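Long-range contacts in glycerol-3-phosphate dehydrogenase [NAD(P)+] (Coxiella burnetii, PDB 3K96), which probably reduces dihydroxyacetone phosphate to sn-glycerol 3-phosphate with NADH or NADPH, supplying the precursor for phospholipid synthesis: residues P27-I32 / I190-H194; V55-S59 / L93-E98; I225-L231 / P341-V345; T311-H315 / T328-H332. All blocks are in the same frame, centred on the assembly; numbering follows the deposited sequence. Where two conformers were deposited one is given.

The four contacts fall into two pairs on opposite sides of the chain's centre. Contacts 1 and 2 belong to the nucleotide-binding part and touch through a probable hydrogen bond from Arg-56 N to Ile-32 O, between neighbouring parallel strands. Contacts 3 and 4, with centres about 17 Å apart, belong to the helical C-terminal part, contact 4 nested in the loop that contact 3 closes. All four are partly buried, but their chemistry differs. At the sheet, Arg-192 bonds one backbone carbonyl and Arg-56 two, beside aromatic or aliphatic packing. Between helices, contact 3 has no hydrogen bond across it and is mainly aliphatic, whereas 311-315 and 328-332 meet through a stacked histidine pair, an edge-to-face phenylalanine, and buried threonines and valines alongside.

Contact 1. Residues P27-I32 / I190-H194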
loop_
_atom_site.group_PDB
_atom_site.type_symbol
_atom_site.label_atom_id
_atom_site.label_comp_id
_atom_site.label_asym_id
_atom_site.label_seq_id
_atom_site.Cartn_x
_atom_site.Cartn_y
_atom_site.Cartn_z
ATOM N N PRO A 27 10.169 3.252 -36.876
ATOM C CA PRO A 27 9.464 4.186 -35.979
ATOM C C PRO A 27 10.402 4.984 -35.060
ATOM O O PRO A 27 9.982 5.983 -34.472
ATOM C CB PRO A 27 8.542 3.266 -35.147
ATOM C CG PRO A 27 8.687 1.862 -35.740
ATOM C CD PRO A 27 10.013 1.850 -36.449
ATOM N N PHE A 28 11.660 4.554 -34.941
ATOM C CA PHE A 28 12.619 5.242 -34.091
ATOM C C PHE A 28 13.804 5.738 -34.903
ATOM O O PHE A 28 14.955 5.590 -34.493
ATOM C CB PHE A 28 13.097 4.325 -32.970
ATOM C CG PHE A 28 12.015 3.454 -32.421
ATOM C CD1 PHE A 28 12.098 2.069 -32.539
ATOM C CD2 PHE A 28 10.875 4.008 -31.861
ATOM C CE1 PHE A 28 11.081 1.249 -32.053
ATOM C CE2 PHE A 28 9.853 3.193 -31.379
ATOM C CZ PHE A 28 9.960 1.815 -31.474
ATOM N N LYS A 29 13.528 6.315 -36.069
ATOM C CA LYS A 29 14.594 6.889 -36.872
ATOM C C LYS A 29 15.148 8.109 -36.135
ATOM O O LYS A 29 16.360 8.289 -36.020
ATOM C CB LYS A 29 14.100 7.312 -38.264
ATOM C CG LYS A 29 13.836 6.163 -39.250
ATOM C CD LYS A 29 13.562 6.708 -40.667
ATOM C CE LYS A 29 13.485 5.588 -41.716
ATOM N NZ LYS A 29 13.303 6.121 -43.101
ATOM N N HIS A 30 14.253 8.932 -35.610
ATOM C CA HIS A 30 14.674 10.149 -34.940
ATOM C C HIS A 30 15.068 9.943 -33.481
ATOM O O HIS A 30 14.545 9.061 -32.812
ATOM C CB HIS A 30 13.575 11.199 -35.027
ATOM C CG HIS A 30 13.158 11.507 -36.426
ATOM N ND1 HIS A 30 13.953 12.222 -37.296
ATOM C CD2 HIS A 30 12.027 11.205 -37.107
ATOM C CE1 HIS A 30 13.333 12.339 -38.457
ATOM N NE2 HIS A 30 12.160 11.735 -38.367
ATOM N N PRO A 31 16.003 10.767 -32.993
ATOM C CA PRO A 31 16.399 10.663 -31.605
ATOM C C PRO A 31 15.341 11.245 -30.690
ATOM O O PRO A 31 14.570 12.089 -31.108
ATOM C CB PRO A 31 17.676 11.517 -31.528
ATOM C CG PRO A 31 18.098 11.762 -32.928
ATOM C CD PRO A 31 16.851 11.716 -33.740
ATOM N N ILE A 32 15.280 10.761 -29.459
ATOM C CA ILE A 32 14.372 11.326 -28.475
ATOM C C ILE A 32 15.257 12.080 -27.493
ATOM O O ILE A 32 16.383 11.658 -27.220
ATOM C CB ILE A 32 13.496 10.251 -27.805
ATOM C CG1 ILE A 32 12.514 10.901 -26.803
ATOM C CG2 ILE A 32 14.356 9.184 -27.157
ATOM C CD1 ILE A 32 11.434 9.956 -26.342
ATOM N N ILE A 190 4.436 4.284 -25.956
ATOM C CA ILE A 190 4.334 2.921 -25.445
ATOM C C ILE A 190 5.181 2.017 -26.333
ATOM O O ILE A 190 5.927 1.156 -25.856
ATOM C CB ILE A 190 2.879 2.466 -25.379
ATOM C CG1 ILE A 190 2.154 3.219 -24.258
ATOM C CG2 ILE A 190 2.772 0.973 -25.135
ATOM C CD1 ILE A 190 0.703 2.891 -24.163
ATOM N N GLU A 191 5.095 2.229 -27.636
ATOM C CA GLU A 191 5.912 1.445 -28.538
ATOM C C GLU A 191 7.409 1.585 -28.209
ATOM O O GLU A 191 8.137 0.604 -28.229
ATOM C CB GLU A 191 5.646 1.832 -29.981
ATOM C CG GLU A 191 6.394 0.925 -30.951
ATOM C CD GLU A 191 6.091 1.227 -32.405
ATOM O OE1 GLU A 191 5.784 2.401 -32.725
ATOM O OE2 GLU A 191 6.177 0.278 -33.219
ATOM N N ARG A 192 7.876 2.797 -27.916
ATOM C CA ARG A 192 9.290 2.977 -27.565
ATOM C C ARG A 192 9.716 2.375 -26.221
ATOM O O ARG A 192 10.813 1.839 -26.093
ATOM C CB ARG A 192 9.632 4.465 -27.454
ATOM C CG ARG A 192 9.921 5.210 -28.749
ATOM C CD ARG A 192 10.453 6.589 -28.390
ATOM N NE ARG A 192 10.780 7.419 -29.547
ATOM C CZ ARG A 192 11.957 7.444 -30.159
ATOM N NH1 ARG A 192 12.940 6.663 -29.768
ATOM N NH2 ARG A 192 12.147 8.260 -31.181
ATOM N N LEU A 193 8.849 2.512 -25.219
ATOM C CA LEU A 193 9.169 2.152 -23.829
ATOM C C LEU A 193 8.774 0.765 -23.359
ATOM O O LEU A 193 9.502 0.120 -22.609
ATOM C CB LEU A 193 8.469 3.155 -22.903
ATOM C CG LEU A 193 9.054 4.560 -22.828
ATOM C CD1 LEU A 193 8.016 5.574 -22.365
ATOM C CD2 LEU A 193 10.314 4.580 -21.931
ATOM N N HIS A 194 7.596 0.337 -23.771
ATOM C CA HIS A 194 7.071 -0.924 -23.338
ATOM C C HIS A 194 7.941 -2.095 -23.725
ATOM O O HIS A 194 8.437 -2.181 -24.856
ATOM C CB HIS A 194 5.669 -1.141 -23.873
ATOM C CG HIS A 194 5.049 -2.390 -23.360
ATOM N ND1 HIS A 194 4.617 -2.518 -22.059
ATOM C CD2 HIS A 194 4.818 -3.581 -23.958
ATOM C CE1 HIS A 194 4.123 -3.730 -21.883
ATOM N NE2 HIS A 194 4.238 -4.397 -23.020
HETATM O O HOH W 1 15.381 7.137 -31.074
#
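Arg-192 reaches from the helix to the N-terminal segment and gives an NH2 hydrogen bond to His-30 O (3.0 Å, N-H...O angle 157°). The oxygen lies at the guanidinium edge, close to its plane. A water bridges the same two groups, donating to His-30 O (2.7 Å) and accepting from Arg-192 NH1 (2.8 Å), so the carbonyl is held by two donors. With the Arg-192 chain extended from CG to NE, its flat end slides between two apolar groups: Ile-32 CB sits 4.0 Å above the guanidinium plane over its centre, and Phe-28 CD2 lies over the opposite face, offset toward the rim. This joins helix 183-193, from the part that extends the sheet, to the entry of strand 32-35, first strand of the Rossmann-type fold, which pairs through Ile-32 with Lys-54 and Arg-56; Leu-48 of helix 39-49 touches both Ile-32 and Arg-192. Phe-28 serves both helix residues. Its CE2 comes to 3.3 Å from Arg-192 CG, and its CZ, at the ring edge, meets Glu-191 CG at 3.7 Å. Beyond the ring, the Glu-191 carboxylate reaches the pyrrolidine of Pro-27, with OE1 3.8 Å from Pro-27 CB.

Contact 2. Residues V55-S59 / L93-E98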
loop_
_atom_site.group_PDB
_atom_site.type_symbol
_atom_site.label_atom_id
_atom_site.label_comp_id
_atom_site.label_asym_id
_atom_site.label_seq_id
_atom_site.Cartn_x
_atom_site.Cartn_y
_atom_site.Cartn_z
ATOM N N VAL A 55 19.267 8.266 -28.118
ATOM C CA VAL A 55 18.801 9.098 -27.053
ATOM C C VAL A 55 19.771 10.201 -26.719
ATOM O O VAL A 55 20.980 9.970 -26.640
ATOM C CB VAL A 55 18.588 8.271 -25.748
ATOM C CG1 VAL A 55 18.071 9.179 -24.643
ATOM C CG2 VAL A 55 17.639 7.111 -25.995
ATOM N N ARG A 56 19.234 11.396 -26.494
ATOM C CA ARG A 56 20.027 12.543 -26.093
ATOM C C ARG A 56 19.579 12.952 -24.687
ATOM O O ARG A 56 18.412 13.292 -24.465
ATOM C CB ARG A 56 19.839 13.714 -27.047
ATOM C CG ARG A 56 20.279 13.435 -28.460
ATOM C CD ARG A 56 20.008 14.645 -29.328
ATOM N NE ARG A 56 20.303 14.395 -30.732
ATOM C CZ ARG A 56 20.180 15.295 -31.701
ATOM N NH1 ARG A 56 19.748 16.525 -31.432
ATOM N NH2 ARG A 56 20.492 14.959 -32.948
ATOM N N LEU A 57 20.524 12.942 -23.762
ATOM C CA LEU A 57 20.264 13.279 -22.383
ATOM C C LEU A 57 20.883 14.617 -22.041
ATOM O O LEU A 57 22.090 14.779 -22.137
ATOM C CB LEU A 57 20.870 12.191 -21.488
ATOM C CG LEU A 57 20.645 12.321 -19.986
ATOM C CD1 LEU A 57 19.153 12.260 -19.675
ATOM C CD2 LEU A 57 21.415 11.216 -19.254
ATOM N N TRP A 58 20.065 15.560 -21.613
ATOM C CA TRP A 58 20.519 16.905 -21.259
ATOM C C TRP A 58 20.413 17.167 -19.765
ATOM O O TRP A 58 19.473 16.726 -19.096
ATOM C CB TRP A 58 19.666 17.934 -21.992
ATOM C CG TRP A 58 19.921 19.390 -21.644
ATOM C CD1 TRP A 58 20.893 20.204 -22.171
ATOM C CD2 TRP A 58 19.150 20.215 -20.756
ATOM N NE1 TRP A 58 20.793 21.470 -21.641
ATOM C CE2 TRP A 58 19.731 21.506 -20.774
ATOM C CE3 TRP A 58 18.028 19.987 -19.936
ATOM C CZ2 TRP A 58 19.233 22.563 -20.006
ATOM C CZ3 TRP A 58 17.525 21.037 -19.182
ATOM C CH2 TRP A 58 18.133 22.315 -19.221
ATOM N N SER A 59 21.397 17.895 -19.260
ATOM C CA SER A 59 21.429 18.301 -17.883
ATOM C C SER A 59 21.745 19.774 -17.838
ATOM O O SER A 59 22.593 20.248 -18.606
ATOM C CB SER A 59 22.528 17.547 -17.135
ATOM O OG SER A 59 22.622 18.010 -15.797
ATOM N N LEU A 93 20.847 23.047 -24.548
ATOM C CA LEU A 93 19.447 22.726 -24.756
ATOM C C LEU A 93 19.089 22.792 -26.215
ATOM O O LEU A 93 18.509 21.859 -26.760
ATOM C CB LEU A 93 18.557 23.684 -23.963
ATOM C CG LEU A 93 17.082 23.320 -23.968
ATOM C CD1 LEU A 93 16.907 21.935 -23.337
ATOM C CD2 LEU A 93 16.290 24.368 -23.218
ATOM N N LYS A 94 19.443 23.902 -26.853
ATOM C CA LYS A 94 19.151 24.086 -28.270
ATOM C C LYS A 94 19.712 22.932 -29.092
ATOM O O LYS A 94 19.006 22.345 -29.912
ATOM C CB LYS A 94 19.722 25.423 -28.767
ATOM C CG LYS A 94 19.395 25.761 -30.248
ATOM C CD LYS A 94 19.968 27.127 -30.624
ATOM C CE LYS A 94 19.836 27.429 -32.113
ATOM N NZ LYS A 94 18.417 27.526 -32.550
ATOM N N ALA A 95 20.983 22.605 -28.868
ATOM C CA ALA A 95 21.646 21.525 -29.600
ATOM C C ALA A 95 20.968 20.190 -29.345
ATOM O O ALA A 95 20.846 19.365 -30.237
ATOM C CB ALA A 95 23.095 21.445 -29.194
ATOM N N SER A 96 20.513 19.967 -28.121
ATOM C CA SER A 96 19.888 18.684 -27.802
ATOM C C SER A 96 18.551 18.518 -28.536
ATOM O O SER A 96 18.164 17.398 -28.890
ATOM C CB SER A 96 19.718 18.522 -26.283
ATOM O OG SER A 96 18.749 19.415 -25.768
ATOM N N LEU A 97 17.863 19.635 -28.782
ATOM C CA LEU A 97 16.569 19.599 -29.452
ATOM C C LEU A 97 16.643 19.795 -30.976
ATOM O O LEU A 97 15.643 19.672 -31.659
ATOM C CB LEU A 97 15.627 20.632 -28.835
ATOM C CG LEU A 97 15.325 20.414 -27.339
ATOM C CD1 LEU A 97 14.330 21.435 -26.893
ATOM C CD2 LEU A 97 14.807 19.007 -27.060
ATOM N N GLU A 98 17.818 20.092 -31.515
ATOM C CA GLU A 98 17.940 20.267 -32.975
ATOM C C GLU A 98 17.808 18.885 -33.643
ATOM O O GLU A 98 18.572 17.979 -33.358
ATOM C CB GLU A 98 19.270 20.944 -33.316
ATOM C CG GLU A 98 19.409 21.418 -34.771
ATOM C CD GLU A 98 18.463 22.561 -35.129
ATOM O OE1 GLU A 98 18.142 23.387 -34.236
ATOM O OE2 GLU A 98 18.057 22.640 -36.315
#
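From strand 55-58, Arg-56 sends CG away from its own carbonyl carbon (chi1 -62°) and stays extended as far as NE, which carries the guanidinium to the last turn of helix 93-97. Trp-58, two residues on, puts CG opposite its backbone N (chi1 175°) and lays the indole against Leu-93 at the other end of the same helix. Arg-56 NH1 bonds two carbonyls: Glu-98 O at 2.7 Å and Ser-96 O at 3.1 Å. The first bond meets its carbonyl at a moderate tilt, while the second comes from above the Ser-96 carbonyl plane and so uses no lone-pair direction. Ser-96 O in the last turn and Glu-98 O just past it lie at the negative end of the helix dipole, which would probably suit the arginine's charge. At Trp-58 the contact is CH-pi: Leu-93 CD1 stands 3.8 Å from the centroid of the six-membered ring, 12° off its normal. Indole NE1 makes a weak hydrogen bond to Cys-91 O. Within the helix, Leu-93 O accepts from both Ser-96 OG (2.6 Å) and Leu-97 N. Helix and strand run nearly antiparallel, with axes 9.0 Å apart. Leu-57 points away from helix 93-97 and touches Thr-42 of helix 39-49, on the other face of the strand. Helix 93-97 links parallel strands 87-90 and 102-105 across the intervening strands, the beta-alpha-beta crossover that joins the two halves of a Rossmann fold.

Contact 3. Residues I225-L231 / P341-V345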
loop_
_atom_site.group_PDB
_atom_site.type_symbol
_atom_site.label_atom_id
_atom_site.label_comp_id
_atom_site.label_asym_id
_atom_site.label_seq_id
_atom_site.Cartn_x
_atom_site.Cartn_y
_atom_site.Cartn_z
ATOM N N ILE A 225 7.639 10.481 9.086
ATOM C CA ILE A 225 7.612 11.075 10.412
ATOM C C ILE A 225 7.089 10.068 11.445
ATOM O O ILE A 225 7.675 9.916 12.505
ATOM C CB ILE A 225 6.764 12.365 10.444
ATOM C CG1 ILE A 225 7.453 13.462 9.616
ATOM C CG2 ILE A 225 6.593 12.853 11.876
ATOM C CD1 ILE A 225 6.631 14.695 9.407
ATOM N N SER A 226 5.994 9.387 11.122
ATOM C CA SER A 226 5.416 8.356 11.991
ATOM C C SER A 226 6.456 7.261 12.273
ATOM O O SER A 226 6.629 6.833 13.422
ATOM C CB SER A 226 4.169 7.766 11.335
ATOM O OG SER A 226 3.529 6.803 12.164
ATOM N N ASP A 227 7.173 6.823 11.244
ATOM C CA ASP A 227 8.196 5.809 11.435
ATOM C C ASP A 227 9.354 6.335 12.293
ATOM O O ASP A 227 9.911 5.604 13.112
ATOM C CB ASP A 227 8.720 5.289 10.110
ATOM C CG ASP A 227 7.727 4.375 9.388
ATOM O OD1 ASP A 227 6.701 3.966 9.992
ATOM O OD2 ASP A 227 7.997 4.056 8.207
ATOM N N GLY A 228 9.709 7.596 12.095
ATOM C CA GLY A 228 10.764 8.224 12.856
ATOM C C GLY A 228 10.362 8.267 14.316
ATOM O O GLY A 228 11.195 8.171 15.203
ATOM N N LEU A 229 9.080 8.428 14.564
ATOM C CA LEU A 229 8.559 8.414 15.931
ATOM C C LEU A 229 8.357 6.966 16.391
ATOM O O LEU A 229 7.898 6.739 17.501
ATOM C CB LEU A 229 7.223 9.149 15.988
ATOM C CG LEU A 229 7.222 10.670 15.798
ATOM C CD1 LEU A 229 5.838 11.191 15.371
ATOM C CD2 LEU A 229 7.717 11.352 17.112
ATOM N N LYS A 230 8.669 5.992 15.522
ATOM C CA LYS A 230 8.521 4.564 15.845
ATOM C C LYS A 230 7.094 4.241 16.228
ATOM O O LYS A 230 6.869 3.445 17.132
ATOM C CB LYS A 230 9.376 4.155 17.041
ATOM C CG LYS A 230 10.820 4.538 16.982
ATOM C CD LYS A 230 11.599 3.745 16.007
ATOM C CE LYS A 230 13.089 3.941 16.332
ATOM N NZ LYS A 230 13.957 3.354 15.284
ATOM N N LEU A 231 6.126 4.848 15.555
ATOM C CA LEU A 231 4.721 4.593 15.881
ATOM C C LEU A 231 4.249 3.234 15.354
ATOM O O LEU A 231 3.137 2.787 15.677
ATOM C CB LEU A 231 3.832 5.728 15.383
ATOM C CG LEU A 231 4.070 7.045 16.126
ATOM C CD1 LEU A 231 3.178 8.146 15.590
ATOM C CD2 LEU A 231 3.845 6.863 17.657
ATOM N N PRO A 341 6.300 17.201 15.859
ATOM C CA PRO A 341 5.952 15.997 15.089
ATOM C C PRO A 341 5.086 14.983 15.821
ATOM O O PRO A 341 4.112 14.499 15.249
ATOM C CB PRO A 341 7.327 15.400 14.758
ATOM C CG PRO A 341 8.182 16.594 14.624
ATOM C CD PRO A 341 7.724 17.547 15.685
ATOM N N GLN A 342 5.432 14.651 17.060
ATOM C CA GLN A 342 4.617 13.700 17.792
ATOM C C GLN A 342 3.189 14.211 17.928
ATOM O O GLN A 342 2.242 13.497 17.610
ATOM C CB GLN A 342 5.198 13.353 19.159
ATOM C CG GLN A 342 4.351 12.343 19.910
ATOM C CD GLN A 342 5.025 11.807 21.154
ATOM O OE1 GLN A 342 6.244 11.599 21.181
ATOM N NE2 GLN A 342 4.230 11.538 22.180
ATOM N N GLN A 343 3.031 15.455 18.347
ATOM C CA GLN A 343 1.697 15.997 18.489
ATOM C C GLN A 343 0.974 15.968 17.141
ATOM O O GLN A 343 -0.202 15.628 17.074
ATOM C CB GLN A 343 1.745 17.426 19.020
ATOM C CG GLN A 343 0.397 18.130 18.959
ATOM C CD GLN A 343 0.511 19.623 19.183
ATOM O OE1 GLN A 343 1.522 20.110 19.684
ATOM N NE2 GLN A 343 -0.519 20.357 18.796
ATOM N N ALA A 344 1.681 16.312 16.066
ATOM C CA ALA A 344 1.067 16.356 14.734
ATOM C C ALA A 344 0.505 14.996 14.276
ATOM O O ALA A 344 -0.610 14.908 13.749
ATOM C CB ALA A 344 2.068 16.902 13.683
ATOM N N VAL A 345 1.282 13.944 14.461
ATOM C CA VAL A 345 0.843 12.633 14.013
ATOM C C VAL A 345 -0.249 12.117 14.922
ATOM O O VAL A 345 -1.156 11.408 14.464
ATOM C CB VAL A 345 1.992 11.637 13.886
ATOM C CG1 VAL A 345 1.458 10.258 13.495
ATOM C CG2 VAL A 345 3.031 12.138 12.827
#
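Pro-341, in the first turn of helix 341-349, meets Ile-225 of helix 206-228: its ring carbon CB lies 3.9 Å from Ile-225 CG2, the two side chains crossing at about a right angle. Its carbonyl oxygen also takes part, lying 3.7 Å from Leu-229 CD1. Next in sequence, Gln-342 offers the base of its side chain and its backbone, with CB 3.8 Å from Leu-229 CD2 and CA 3.7 Å from Leu-229 CD1; both leucine methyls thus rest on this residue, while the amide end makes a weak bond to Gln-346. One turn after Pro-341, Val-345 fills the space between three side chains. Its chi1 of 177° sets CG1 opposite the backbone N, and the two methyls diverge: CG2 packs on Ile-225 CG2 (3.8 Å) and Leu-229 CD1 (3.9 Å), CG1 on Leu-231 CD1 at 3.4 Å. That last pair is tighter than usual van der Waals contact, a sign of close local packing. Leu-231 can reach Val-345 because the chain turns at Lys-230, whose positive phi (58°) goes with bonds from Lys-230 N to Asp-227 O and from Leu-231 N to Ser-226 O. Leu-231 also packs on Arg-197 of the second subunit. No hydrogen bond crosses the contact; it is an apolar junction of the end of helix 206-228 and its following turn with the first turns of helix 341-349, in the all-helical C-terminal part, closed off by a Schellman motif.

Contact 4. Residues T311-H315 / T328-H332; sequences TDQVH and TFQVH
Phe-329 O and His-315 NE2 share a water across the two helices: it donates to the carbonyl at 2.7 Å and accepts, weakly, from the imidazole at 3.3 Å. The same edge of His-315 turns toward the face of Phe-329, with His-315 CD2 3.4 Å above the phenyl plane over its centre and the planes at 59°, an edge-to-face pair. On its own face His-315 carries His-332, nearly parallel at 9° with centroids 3.9 Å apart. Both histidines hold CG anti to the backbone N, which brings the imidazoles out between the helices, where one lies flat over the other. Asp-312 OD1 lies near the His-332 ring, 3.2 Å from CD2, but its hydrogen bond is to His-336 NE2. At the edge of the His-332 ring, near its plane, is Thr-311 CG2, 3.7 Å from His-332 N; Thr-311 OG1, bonded to Gly-307 O, lies 3.7 Å from Val-331 CG1. Thr-328 CG2 touches Val-314 CG1, and Ile-218 of helix 206-228 covers this apolar layer. The helix axes approach to 9.5 Å and cross at -128°. The result is an aromatic cluster joining helices 307-320 and 326-336, consecutive members of the helical C-terminal domain.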
loop_
_atom_site.group_PDB
_atom_site.type_symbol
_atom_site.label_atom_id
_atom_site.label_comp_id
_atom_site.label_asym_id
_atom_site.label_seq_id
_atom_site.Cartn_x
_atom_site.Cartn_y
_atom_site.Cartn_z
ATOM N N THR A 311 4.674 19.962 -0.918
ATOM C CA THR A 311 3.761 20.267 0.178
ATOM C C THR A 311 3.278 21.702 0.050
ATOM O O THR A 311 2.076 21.989 0.125
ATOM C CB THR A 311 4.426 20.084 1.578
ATOM O OG1 THR A 311 4.890 18.746 1.733
ATOM C CG2 THR A 311 3.445 20.375 2.711
ATOM N N ASP A 312 4.213 22.602 -0.177
ATOM C CA ASP A 312 3.861 24.019 -0.291
ATOM C C ASP A 312 2.948 24.299 -1.467
ATOM O O ASP A 312 1.987 25.056 -1.329
ATOM C CB ASP A 312 5.132 24.871 -0.381
ATOM C CG ASP A 312 5.934 24.838 0.905
ATOM O OD1 ASP A 312 5.353 24.418 1.951
ATOM O OD2 ASP A 312 7.134 25.223 0.873
ATOM N N GLN A 313 3.209 23.664 -2.615
ATOM C CA GLN A 313 2.384 23.936 -3.810
ATOM C C GLN A 313 0.981 23.361 -3.676
ATOM O O GLN A 313 -0.005 24.024 -4.010
ATOM C CB GLN A 313 3.045 23.403 -5.088
ATOM C CG GLN A 313 4.390 24.024 -5.407
ATOM C CD GLN A 313 4.309 25.514 -5.642
ATOM O OE1 GLN A 313 3.420 26.008 -6.334
ATOM N NE2 GLN A 313 5.243 26.237 -5.071
ATOM N N VAL A 314 0.888 22.140 -3.161
ATOM C CA VAL A 314 -0.393 21.496 -3.001
ATOM C C VAL A 314 -1.198 22.177 -1.912
ATOM O O VAL A 314 -2.409 22.360 -2.062
ATOM C CB VAL A 314 -0.246 19.980 -2.738
ATOM C CG1 VAL A 314 -1.573 19.365 -2.339
ATOM C CG2 VAL A 314 0.317 19.305 -3.974
ATOM N N HIS A 315 -0.534 22.585 -0.840
ATOM C CA HIS A 315 -1.226 23.290 0.256
ATOM C C HIS A 315 -1.873 24.559 -0.301
ATOM O O HIS A 315 -3.037 24.829 -0.030
ATOM C CB HIS A 315 -0.269 23.643 1.387
ATOM C CG HIS A 315 -0.931 24.324 2.551
ATOM N ND1 HIS A 315 -0.822 25.679 2.786
ATOM C CD2 HIS A 315 -1.705 23.835 3.543
ATOM C CE1 HIS A 315 -1.501 25.992 3.877
ATOM N NE2 HIS A 315 -2.051 24.889 4.352
ATOM N N THR A 328 -1.650 16.673 4.371
ATOM C CA THR A 328 -0.869 17.716 3.697
ATOM C C THR A 328 -0.796 18.969 4.553
ATOM O O THR A 328 0.244 19.590 4.653
ATOM C CB THR A 328 -1.499 18.073 2.348
ATOM O OG1 THR A 328 -1.525 16.894 1.528
ATOM C CG2 THR A 328 -0.730 19.201 1.679
ATOM N N PHE A 329 -1.909 19.321 5.187
ATOM C CA PHE A 329 -1.927 20.498 6.032
ATOM C C PHE A 329 -1.063 20.334 7.270
ATOM O O PHE A 329 -0.392 21.283 7.666
ATOM C CB PHE A 329 -3.353 20.894 6.394
ATOM C CG PHE A 329 -4.055 21.620 5.297
ATOM C CD1 PHE A 329 -4.686 22.831 5.541
ATOM C CD2 PHE A 329 -4.025 21.130 3.986
ATOM C CE1 PHE A 329 -5.322 23.521 4.500
ATOM C CE2 PHE A 329 -4.649 21.803 2.962
ATOM C CZ PHE A 329 -5.303 23.005 3.215
ATOM N N GLN A 330 -1.074 19.151 7.883
ATOM C CA GLN A 330 -0.234 18.911 9.063
ATOM C C GLN A 330 1.234 18.968 8.678
ATOM O O GLN A 330 2.037 19.565 9.386
ATOM C CB GLN A 330 -0.540 17.569 9.715
ATOM C CG GLN A 330 -1.824 17.525 10.504
ATOM C CD GLN A 330 -1.752 18.308 11.806
ATOM O OE1 GLN A 330 -1.390 19.483 11.825
ATOM N NE2 GLN A 330 -2.114 17.649 12.905
ATOM N N VAL A 331 1.593 18.360 7.556
ATOM C CA VAL A 331 3.001 18.410 7.121
ATOM C C VAL A 331 3.411 19.881 6.945
ATOM O O VAL A 331 4.477 20.304 7.411
ATOM C CB VAL A 331 3.283 17.586 5.852
ATOM C CG1 VAL A 331 4.720 17.825 5.355
ATOM C CG2 VAL A 331 3.057 16.109 6.129
ATOM N N HIS A 332 2.545 20.672 6.318
ATOM C CA HIS A 332 2.831 22.092 6.133
ATOM C C HIS A 332 3.059 22.791 7.486
ATOM O O HIS A 332 3.952 23.634 7.604
ATOM C CB HIS A 332 1.683 22.782 5.364
ATOM C CG HIS A 332 2.044 24.131 4.827
ATOM N ND1 HIS A 332 1.809 25.301 5.520
ATOM C CD2 HIS A 332 2.660 24.492 3.671
ATOM C CE1 HIS A 332 2.244 26.324 4.801
ATOM N NE2 HIS A 332 2.781 25.861 3.683
HETATM O O HOH W 2 -1.840 23.554 7.338
#